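Local coordinates for acyl-coenzyme A oxidase acox-1.1 (Caenorhabditis elegans, PDB 5K3H), which catalyses the FAD-dependent desaturation of acyl-CoA to trans-2-enoyl-CoA with release of hydrogen peroxide, the first step of peroxisomal beta-oxidation, at residues B[201-206]-B[215-220]. Residues are numbered along the deposited sequence; the frame is centred on the assembly and turned at random.
Sequences VVVAHM and PHTFMV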
loop_
_atom_site.group_PDB
_atom_site.type_symbol
_atom_site.label_atom_id
_atom_site.label_comp_id
_atom_site.label_asym_id
_atom_site.label_seq_id
_atom_site.Cartn_x
_atom_site.Cartn_y
_atom_site.Cartn_z
ATOM N N VAL B 201 -32.334 2.164 -0.627
ATOM C CA VAL B 201 -32.789 1.953 0.742
ATOM C C VAL B 201 -31.950 2.882 1.619
ATOM O O VAL B 201 -30.720 2.771 1.660
ATOM C CB VAL B 201 -32.649 0.483 1.171
ATOM C CG1 VAL B 201 -33.032 0.318 2.641
ATOM C CG2 VAL B 201 -33.480 -0.453 0.271
ATOM N N VAL B 202 -32.603 3.791 2.328
ATOM C CA VAL B 202 -31.933 4.879 3.032
ATOM C C VAL B 202 -32.128 4.684 4.527
ATOM O O VAL B 202 -33.237 4.368 4.983
ATOM C CB VAL B 202 -32.471 6.242 2.572
ATOM C CG1 VAL B 202 -31.880 7.382 3.400
ATOM C CG2 VAL B 202 -32.168 6.430 1.098
ATOM N N VAL B 203 -31.045 4.842 5.292
ATOM C CA VAL B 203 -31.091 4.737 6.745
ATOM C C VAL B 203 -31.196 6.138 7.331
ATOM O O VAL B 203 -30.446 7.041 6.945
ATOM C CB VAL B 203 -29.871 3.981 7.291
ATOM C CG1 VAL B 203 -29.984 3.838 8.784
ATOM C CG2 VAL B 203 -29.785 2.610 6.653
ATOM N N ALA B 204 -32.135 6.317 8.258
ATOM C CA ALA B 204 -32.439 7.616 8.836
ATOM C C ALA B 204 -33.060 7.405 10.210
ATOM O O ALA B 204 -33.706 6.385 10.462
ATOM C CB ALA B 204 -33.389 8.420 7.936
ATOM N N HIS B 205 -32.882 8.392 11.083
ATOM C CA HIS B 205 -33.500 8.363 12.399
ATOM C C HIS B 205 -34.982 8.697 12.318
ATOM O O HIS B 205 -35.354 9.756 11.800
ATOM C CB HIS B 205 -32.797 9.351 13.323
ATOM C CG HIS B 205 -31.506 8.839 13.877
ATOM N ND1 HIS B 205 -30.867 9.436 14.944
ATOM C CD2 HIS B 205 -30.753 7.769 13.536
ATOM C CE1 HIS B 205 -29.769 8.762 15.223
ATOM N NE2 HIS B 205 -29.681 7.743 14.388
ATOM N N MET B 206 -35.828 7.821 12.875
ATOM C CA MET B 206 -37.275 7.965 12.734
ATOM C C MET B 206 -37.886 8.698 13.930
ATOM O O MET B 206 -37.825 8.224 15.069
ATOM C CB MET B 206 -37.956 6.607 12.546
ATOM C CG MET B 206 -39.432 6.755 12.177
ATOM S SD MET B 206 -40.201 5.233 11.598
ATOM C CE MET B 206 -40.149 4.228 13.097
ATOM N N PRO B 215 -32.505 4.421 14.195
ATOM C CA PRO B 215 -32.352 4.213 12.747
ATOM C C PRO B 215 -33.302 3.143 12.231
ATOM O O PRO B 215 -33.428 2.064 12.820
ATOM C CB PRO B 215 -30.883 3.793 12.596
ATOM C CG PRO B 215 -30.493 3.288 13.906
ATOM C CD PRO B 215 -31.290 4.045 14.933
ATOM N N HIS B 216 -33.992 3.477 11.139
ATOM C CA HIS B 216 -34.874 2.602 10.381
ATOM C C HIS B 216 -34.584 2.783 8.895
ATOM O O HIS B 216 -33.925 3.744 8.485
ATOM C CB HIS B 216 -36.341 2.911 10.680
ATOM C CG HIS B 216 -36.777 2.507 12.050
ATOM N ND1 HIS B 216 -36.360 3.162 13.186
ATOM C CD2 HIS B 216 -37.601 1.516 12.466
ATOM C CE1 HIS B 216 -36.917 2.599 14.248
ATOM N NE2 HIS B 216 -37.671 1.595 13.839
ATOM N N THR B 217 -35.076 1.863 8.069
ATOM C CA THR B 217 -34.776 1.905 6.642
ATOM C C THR B 217 -36.031 2.133 5.797
ATOM O O THR B 217 -37.123 1.622 6.101
ATOM C CB THR B 217 -34.019 0.626 6.193
ATOM O OG1 THR B 217 -34.818 -0.537 6.428
ATOM C CG2 THR B 217 -32.704 0.489 6.945
ATOM N N PHE B 218 -35.847 2.892 4.718
ATOM C CA PHE B 218 -36.951 3.371 3.901
ATOM C C PHE B 218 -36.611 3.172 2.435
ATOM O O PHE B 218 -35.482 3.440 2.002
ATOM C CB PHE B 218 -37.262 4.867 4.142
ATOM C CG PHE B 218 -37.544 5.214 5.585
ATOM C CD1 PHE B 218 -38.847 5.260 6.060
ATOM C CD2 PHE B 218 -36.507 5.406 6.485
ATOM C CE1 PHE B 218 -39.113 5.546 7.377
ATOM C CE2 PHE B 218 -36.774 5.711 7.812
ATOM C CZ PHE B 218 -38.073 5.772 8.251
ATOM N N MET B 219 -37.601 2.737 1.663
ATOM C CA MET B 219 -37.452 2.736 0.217
ATOM C C MET B 219 -37.641 4.165 -0.264
ATOM O O MET B 219 -38.618 4.816 0.104
ATOM C CB MET B 219 -38.466 1.789 -0.433
ATOM C CG MET B 219 -38.401 1.766 -1.951
ATOM S SD MET B 219 -36.780 1.237 -2.581
ATOM C CE MET B 219 -36.910 -0.506 -2.265
ATOM N N VAL B 220 -36.675 4.678 -1.032
ATOM C CA VAL B 220 -36.660 6.076 -1.439
ATOM C C VAL B 220 -36.427 6.191 -2.942
ATOM O O VAL B 220 -35.385 5.753 -3.439
ATOM C CB VAL B 220 -35.599 6.895 -0.683
ATOM C CG1 VAL B 220 -35.677 8.365 -1.086
ATOM C CG2 VAL B 220 -35.775 6.751 0.810
#
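The imidazole of H216 carries the terminal methyl of M206 on one face: CE sits 3.6 Å from the ring centroid, almost on the ring normal, a CH-pi contact. The M206 chain, extended through chi1 and chi2, brings SD over the H216 face and to the edge of F218, 4.0 Å from CZ, a Met-aromatic contact; the bend at chi3 (66°) then turns CE over the imidazole. The same F218 edge borders the carbonyl oxygens of V202 and A204, while F176 meets this phenyl at a steep tilt. Both nitrogens of H216 are engaged, ND1 with G214 O and NE2 with Y278 OH, which fixes the ring's rotation beneath the methyl. H205, whose NE2 bonds L160 O, lies obliquely alongside the P215 ring, CD2 4.0 Å from CD.

Four backbone hydrogen bonds join the strands in two antiparallel hydrogen-bonded pairs, V202 with F218 and A204 with H216. H216 N to A204 O is the straightest (171° at the hydrogen), although its donor stands above the carbonyl plane; F218 N to V202 O is the most bent, at 144°. On the face of V202, A204, H216 and F218, V202 CG2 meets V220 CG2 at 3.6 Å. On the other face V203 straddles two residues, CG1 against P215 CB and CG2 3.6 Å from T217 CG2, while V201 CG1 reaches T217 CB at 3.7 Å. T217 OG1 takes the crowded position between N and carbonyl carbon and bonds Q127 OE1. V201 and V203 also touch Y149, an FAD-binding residue of the neighbouring strand 147-150. Strands 199-208 and 211-221 thus form an antiparallel beta hairpin in the mixed sheet of the beta domain characteristic of the acyl-CoA oxidase and dehydrogenase fold.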